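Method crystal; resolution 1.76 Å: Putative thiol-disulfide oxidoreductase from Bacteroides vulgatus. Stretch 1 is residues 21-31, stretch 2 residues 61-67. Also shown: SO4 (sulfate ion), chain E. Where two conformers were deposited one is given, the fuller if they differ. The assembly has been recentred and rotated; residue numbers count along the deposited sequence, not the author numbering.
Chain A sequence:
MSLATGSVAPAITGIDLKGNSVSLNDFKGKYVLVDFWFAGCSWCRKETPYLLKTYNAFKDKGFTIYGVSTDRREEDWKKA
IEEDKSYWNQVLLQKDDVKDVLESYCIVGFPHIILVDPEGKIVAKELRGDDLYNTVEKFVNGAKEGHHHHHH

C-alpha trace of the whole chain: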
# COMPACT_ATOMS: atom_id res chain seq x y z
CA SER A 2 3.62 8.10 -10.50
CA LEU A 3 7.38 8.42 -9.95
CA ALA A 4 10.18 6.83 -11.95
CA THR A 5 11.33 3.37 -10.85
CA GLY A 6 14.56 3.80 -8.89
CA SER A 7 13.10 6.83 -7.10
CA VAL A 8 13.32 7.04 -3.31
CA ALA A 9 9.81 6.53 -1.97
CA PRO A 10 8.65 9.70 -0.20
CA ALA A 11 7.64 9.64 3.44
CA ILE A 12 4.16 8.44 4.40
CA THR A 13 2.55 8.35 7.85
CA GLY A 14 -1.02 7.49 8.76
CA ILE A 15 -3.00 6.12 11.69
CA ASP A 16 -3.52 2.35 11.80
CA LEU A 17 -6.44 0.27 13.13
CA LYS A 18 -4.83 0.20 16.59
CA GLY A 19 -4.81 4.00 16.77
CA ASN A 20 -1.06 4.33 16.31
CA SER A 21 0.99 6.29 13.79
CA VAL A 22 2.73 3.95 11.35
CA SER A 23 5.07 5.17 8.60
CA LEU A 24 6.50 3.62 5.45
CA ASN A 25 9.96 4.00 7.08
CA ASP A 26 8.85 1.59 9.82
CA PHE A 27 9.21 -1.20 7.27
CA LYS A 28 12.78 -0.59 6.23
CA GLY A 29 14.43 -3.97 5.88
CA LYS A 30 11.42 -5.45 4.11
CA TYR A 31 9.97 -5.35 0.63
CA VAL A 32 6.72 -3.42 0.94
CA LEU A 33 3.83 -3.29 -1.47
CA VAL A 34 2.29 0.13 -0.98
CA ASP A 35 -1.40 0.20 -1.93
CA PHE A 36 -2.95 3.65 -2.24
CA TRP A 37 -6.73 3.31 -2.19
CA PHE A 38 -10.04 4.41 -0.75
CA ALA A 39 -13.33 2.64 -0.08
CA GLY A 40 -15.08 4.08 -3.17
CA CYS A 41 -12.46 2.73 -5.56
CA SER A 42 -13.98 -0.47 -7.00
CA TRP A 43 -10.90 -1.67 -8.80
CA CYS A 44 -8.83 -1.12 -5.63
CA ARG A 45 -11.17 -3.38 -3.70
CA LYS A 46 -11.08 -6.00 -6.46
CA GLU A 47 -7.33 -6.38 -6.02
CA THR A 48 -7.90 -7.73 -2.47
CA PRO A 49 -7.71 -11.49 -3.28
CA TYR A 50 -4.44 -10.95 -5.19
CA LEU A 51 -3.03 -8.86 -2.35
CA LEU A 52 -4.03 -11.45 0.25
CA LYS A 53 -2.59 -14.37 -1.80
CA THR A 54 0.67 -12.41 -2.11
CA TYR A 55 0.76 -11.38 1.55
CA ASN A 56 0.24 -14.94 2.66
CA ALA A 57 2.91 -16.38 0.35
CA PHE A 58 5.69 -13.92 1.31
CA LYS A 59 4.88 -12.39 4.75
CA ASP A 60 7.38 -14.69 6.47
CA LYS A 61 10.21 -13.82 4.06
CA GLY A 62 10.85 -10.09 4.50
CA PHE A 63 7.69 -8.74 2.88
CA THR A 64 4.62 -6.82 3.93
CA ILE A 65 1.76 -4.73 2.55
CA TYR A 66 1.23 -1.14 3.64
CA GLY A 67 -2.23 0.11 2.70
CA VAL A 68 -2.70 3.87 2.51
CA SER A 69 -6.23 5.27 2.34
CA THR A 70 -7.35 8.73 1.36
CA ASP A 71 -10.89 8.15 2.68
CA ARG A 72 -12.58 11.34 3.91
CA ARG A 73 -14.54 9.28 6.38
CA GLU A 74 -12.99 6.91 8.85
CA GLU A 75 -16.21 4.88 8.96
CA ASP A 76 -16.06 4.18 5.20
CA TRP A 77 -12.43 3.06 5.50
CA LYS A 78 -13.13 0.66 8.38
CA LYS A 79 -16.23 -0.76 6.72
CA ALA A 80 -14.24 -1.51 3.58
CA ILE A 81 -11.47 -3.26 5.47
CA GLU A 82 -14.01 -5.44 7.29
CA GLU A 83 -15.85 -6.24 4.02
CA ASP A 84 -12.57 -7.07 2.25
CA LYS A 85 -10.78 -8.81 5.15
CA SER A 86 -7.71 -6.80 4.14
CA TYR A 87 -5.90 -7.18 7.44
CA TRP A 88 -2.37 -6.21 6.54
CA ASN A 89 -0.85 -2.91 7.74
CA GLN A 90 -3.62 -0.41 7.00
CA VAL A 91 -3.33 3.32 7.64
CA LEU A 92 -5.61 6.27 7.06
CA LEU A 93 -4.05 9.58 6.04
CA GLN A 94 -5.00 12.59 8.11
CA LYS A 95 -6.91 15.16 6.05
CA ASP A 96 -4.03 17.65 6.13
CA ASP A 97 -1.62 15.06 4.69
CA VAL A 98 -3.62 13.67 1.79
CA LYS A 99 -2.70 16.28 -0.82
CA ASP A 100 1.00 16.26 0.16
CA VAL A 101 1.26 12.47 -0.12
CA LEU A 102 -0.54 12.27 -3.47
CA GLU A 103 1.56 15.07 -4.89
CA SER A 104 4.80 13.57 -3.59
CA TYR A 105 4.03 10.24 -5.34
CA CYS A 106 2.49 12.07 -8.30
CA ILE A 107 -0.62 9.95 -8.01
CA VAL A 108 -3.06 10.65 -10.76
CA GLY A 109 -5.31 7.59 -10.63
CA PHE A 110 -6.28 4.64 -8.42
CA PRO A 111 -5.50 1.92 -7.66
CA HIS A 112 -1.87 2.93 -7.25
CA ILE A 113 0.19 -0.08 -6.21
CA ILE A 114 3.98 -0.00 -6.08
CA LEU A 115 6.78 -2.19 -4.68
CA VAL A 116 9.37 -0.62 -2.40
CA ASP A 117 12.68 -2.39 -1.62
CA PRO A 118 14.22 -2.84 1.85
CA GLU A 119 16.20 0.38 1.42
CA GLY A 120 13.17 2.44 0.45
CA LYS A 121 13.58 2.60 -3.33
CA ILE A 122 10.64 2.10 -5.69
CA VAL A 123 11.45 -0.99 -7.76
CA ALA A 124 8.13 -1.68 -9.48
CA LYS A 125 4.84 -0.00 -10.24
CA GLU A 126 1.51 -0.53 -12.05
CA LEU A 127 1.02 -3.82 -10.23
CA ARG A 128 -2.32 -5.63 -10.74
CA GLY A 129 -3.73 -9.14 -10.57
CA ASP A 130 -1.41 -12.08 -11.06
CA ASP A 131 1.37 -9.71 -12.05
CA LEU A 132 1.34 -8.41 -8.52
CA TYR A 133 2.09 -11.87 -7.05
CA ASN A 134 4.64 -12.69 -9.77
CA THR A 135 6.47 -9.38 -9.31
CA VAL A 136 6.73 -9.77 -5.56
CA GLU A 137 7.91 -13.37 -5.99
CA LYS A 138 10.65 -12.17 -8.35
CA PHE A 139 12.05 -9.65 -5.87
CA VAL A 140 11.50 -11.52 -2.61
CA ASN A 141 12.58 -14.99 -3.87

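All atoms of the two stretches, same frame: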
# COMPACT_ATOMS: atom_id res chain seq x y z
N SER A 21 0.41 5.77 15.01
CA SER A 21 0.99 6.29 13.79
C SER A 21 1.97 5.24 13.27
O SER A 21 2.80 4.73 14.02
CB SER A 21 1.73 7.59 14.06
OG SER A 21 0.81 8.66 14.16
N VAL A 22 1.87 4.93 11.98
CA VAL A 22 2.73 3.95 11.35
C VAL A 22 3.15 4.54 10.01
O VAL A 22 2.30 5.02 9.24
CB VAL A 22 2.00 2.61 11.12
CG1 VAL A 22 2.92 1.63 10.39
CG2 VAL A 22 1.56 2.01 12.44
N SER A 23 4.46 4.55 9.77
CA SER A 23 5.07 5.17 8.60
C SER A 23 5.68 4.12 7.67
O SER A 23 6.03 3.05 8.10
CB SER A 23 6.20 6.08 9.03
OG SER A 23 7.27 5.30 9.52
N LEU A 24 5.84 4.49 6.42
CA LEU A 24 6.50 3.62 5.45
C LEU A 24 7.91 3.25 5.95
O LEU A 24 8.35 2.11 5.80
CB LEU A 24 6.56 4.29 4.09
CG LEU A 24 7.30 3.49 3.00
CD1 LEU A 24 6.71 2.10 2.80
CD2 LEU A 24 7.31 4.31 1.72
N ASN A 25 8.59 4.22 6.55
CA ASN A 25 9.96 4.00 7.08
C ASN A 25 10.03 2.89 8.13
O ASN A 25 11.07 2.26 8.32
CB ASN A 25 10.49 5.32 7.65
CG ASN A 25 11.92 5.22 8.16
OD1 ASN A 25 12.85 4.92 7.39
ND2 ASN A 25 12.11 5.46 9.46
N ASP A 26 8.90 2.62 8.81
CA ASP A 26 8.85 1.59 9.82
C ASP A 26 9.16 0.22 9.24
O ASP A 26 9.51 -0.70 9.98
CB ASP A 26 7.48 1.57 10.51
CG ASP A 26 7.27 2.74 11.45
OD1 ASP A 26 8.26 3.34 11.94
OD2 ASP A 26 6.09 3.04 11.73
N PHE A 27 9.05 0.09 7.92
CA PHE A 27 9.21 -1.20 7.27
C PHE A 27 10.52 -1.34 6.50
O PHE A 27 10.68 -2.28 5.70
CB PHE A 27 8.03 -1.45 6.36
CG PHE A 27 6.72 -1.39 7.09
CD1 PHE A 27 6.34 -2.43 7.93
CD2 PHE A 27 5.89 -0.28 6.97
CE1 PHE A 27 5.15 -2.36 8.63
CE2 PHE A 27 4.69 -0.22 7.66
CZ PHE A 27 4.33 -1.26 8.50
N LYS A 28 11.44 -0.42 6.74
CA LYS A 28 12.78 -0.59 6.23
C LYS A 28 13.30 -1.96 6.63
O LYS A 28 13.06 -2.45 7.75
CB LYS A 28 13.70 0.52 6.77
CG LYS A 28 13.50 1.88 6.12
CD LYS A 28 14.37 2.04 4.89
CE LYS A 28 14.10 3.31 4.10
NZ LYS A 28 13.74 4.52 4.89
N GLY A 29 14.00 -2.60 5.70
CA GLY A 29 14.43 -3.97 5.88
C GLY A 29 13.56 -4.98 5.18
O GLY A 29 13.97 -6.12 4.97
N LYS A 30 12.34 -4.58 4.83
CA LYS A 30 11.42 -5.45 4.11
C LYS A 30 11.05 -4.88 2.75
O LYS A 30 11.14 -3.69 2.53
CB LYS A 30 10.12 -5.63 4.89
CG LYS A 30 10.31 -6.38 6.18
CD LYS A 30 8.99 -6.58 6.90
CE LYS A 30 9.21 -7.30 8.21
NZ LYS A 30 7.90 -7.73 8.76
N TYR A 31 10.69 -5.77 1.81
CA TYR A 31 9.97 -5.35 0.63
C TYR A 31 8.56 -4.99 1.09
O TYR A 31 7.97 -5.69 1.91
CB TYR A 31 9.92 -6.47 -0.41
CG TYR A 31 11.19 -6.57 -1.19
CD1 TYR A 31 11.42 -5.76 -2.29
CD2 TYR A 31 12.15 -7.52 -0.87
CE1 TYR A 31 12.59 -5.86 -3.03
CE2 TYR A 31 13.31 -7.62 -1.59
CZ TYR A 31 13.54 -6.79 -2.66
OH TYR A 31 14.72 -6.91 -3.37
N LYS A 61 8.92 -13.89 4.74
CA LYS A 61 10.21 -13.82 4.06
C LYS A 61 10.78 -12.42 3.83
O LYS A 61 11.62 -12.24 2.95
CB LYS A 61 10.12 -14.53 2.72
CG LYS A 61 9.55 -15.93 2.78
CD LYS A 61 9.38 -16.48 1.38
CE LYS A 61 9.03 -17.96 1.38
NZ LYS A 61 9.34 -18.57 0.06
N GLY A 62 10.33 -11.45 4.62
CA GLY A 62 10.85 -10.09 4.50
C GLY A 62 9.98 -9.25 3.57
O GLY A 62 10.49 -8.51 2.73
N PHE A 63 8.67 -9.43 3.71
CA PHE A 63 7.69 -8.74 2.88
C PHE A 63 6.47 -8.35 3.69
O PHE A 63 5.99 -9.11 4.54
CB PHE A 63 7.23 -9.63 1.75
CG PHE A 63 6.10 -9.06 0.93
CD1 PHE A 63 6.33 -8.06 0.02
CD2 PHE A 63 4.79 -9.52 1.09
CE1 PHE A 63 5.31 -7.54 -0.73
CE2 PHE A 63 3.76 -9.00 0.35
CZ PHE A 63 4.00 -8.01 -0.57
N THR A 64 5.93 -7.16 3.41
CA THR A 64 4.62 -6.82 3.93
C THR A 64 3.84 -5.93 2.95
O THR A 64 4.34 -5.52 1.90
CB THR A 64 4.69 -6.20 5.34
OG1 THR A 64 3.38 -6.17 5.92
CG2 THR A 64 5.29 -4.80 5.31
N ILE A 65 2.58 -5.68 3.29
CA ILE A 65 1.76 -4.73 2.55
C ILE A 65 1.40 -3.59 3.48
O ILE A 65 1.01 -3.79 4.65
CB ILE A 65 0.48 -5.38 1.97
CG1 ILE A 65 0.85 -6.58 1.06
CG2 ILE A 65 -0.36 -4.34 1.23
CD1 ILE A 65 -0.34 -7.35 0.50
N TYR A 66 1.55 -2.38 2.95
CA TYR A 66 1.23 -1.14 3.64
C TYR A 66 0.12 -0.45 2.84
O TYR A 66 0.33 0.08 1.74
CB TYR A 66 2.48 -0.27 3.73
CG TYR A 66 2.38 1.06 4.46
CD1 TYR A 66 2.02 1.14 5.80
CD2 TYR A 66 2.75 2.24 3.82
CE1 TYR A 66 1.98 2.36 6.46
CE2 TYR A 66 2.70 3.45 4.47
CZ TYR A 66 2.33 3.52 5.79
OH TYR A 66 2.30 4.73 6.42
N GLY A 67 -1.10 -0.51 3.37
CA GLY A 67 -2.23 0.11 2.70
C GLY A 67 -2.43 1.53 3.20
O GLY A 67 -2.40 1.79 4.42
S SO4 E . 3.58 -7.45 9.30
O1 SO4 E . 4.68 -8.30 9.80
O2 SO4 E . 3.27 -7.85 7.90
O3 SO4 E . 2.37 -7.63 10.14
O4 SO4 E . 4.01 -6.03 9.38
O HOH W 1 5.68 -9.26 7.35

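Stretch 2 meets stretch 1 through a short parallel strand pairing at one end and a tyrosine-centred cluster at the other, burying 495 Å² in all. Lys 61 lies beyond the contact, and the interface opens at Gly 62. With phi/psi of 93/42, a CB here would be jammed against the carbonyl O of Lys 61, so the backbone conformation itself calls for glycine. Its carbonyl accepts a hydrogen bond from the backbone of stretch 1, Tyr 31 N to Gly 62 O at 2.9 Å, and Lys 30 CA packs 3.5 Å from the same Gly 62 O. The approach of stretch 1 to this point follows a type II turn from Phe 27 to Lys 30, closed by a hydrogen bond from Lys 30 N to Phe 27 O (3.0 Å).

Phe 63 forms the parallel bridge with Tyr 31, their CA atoms 4.7 Å apart. Both side chains leave the same face of the sheet, which brings Tyr 31 CB to 3.9 Å from Phe 63 CD1, although the end of the tyrosine side chain leads away. The Tyr 31 carbonyl serves two neighbours on stretch 2: Phe 63 CA makes a CA-H...O contact with Tyr 31 O at 3.2 Å, and Thr 64 N donates a hydrogen bond to Tyr 31 O at 2.9 Å. Tyr 31 thus uses both its amide and its carbonyl to bracket Phe 63, as expected in parallel pairing.

Thr 64 points toward stretch 1, where its CG2 lies 3.7 Å from Phe 27 CD1. Its hydroxyl instead donates to a sulfate ion, probably from the crystallisation liquor, with Thr 64 OG1 2.6 Å from SO4 O2. The extended Lys 30 side chain reaches the same site; a water accepts from Lys 30 NZ at 3.0 Å and lies within hydrogen-bonding distance of both Phe 63 O and the sulfate.

Ile 65 points away, as strand alternation requires, and Tyr 66 returns toward stretch 1 with the largest covered area of the contact, 107 Å². Its hydroxyl donates to the backbone, Tyr 66 OH to Val 22 O at 2.8 Å, anchoring the ring beyond the strand pairing. Around that ring, Val 22 CG1 approaches Tyr 66 CE1 at 4.1 Å, Leu 24 CB approaches Tyr 66 CE2 at 4.0 Å, and Phe 27 CE2 comes to 3.5 Å from Tyr 66 CD1. The two aromatic rings meet obliquely, with planes at 53° and centroids 5.5 Å apart. Gly 67 makes no contact.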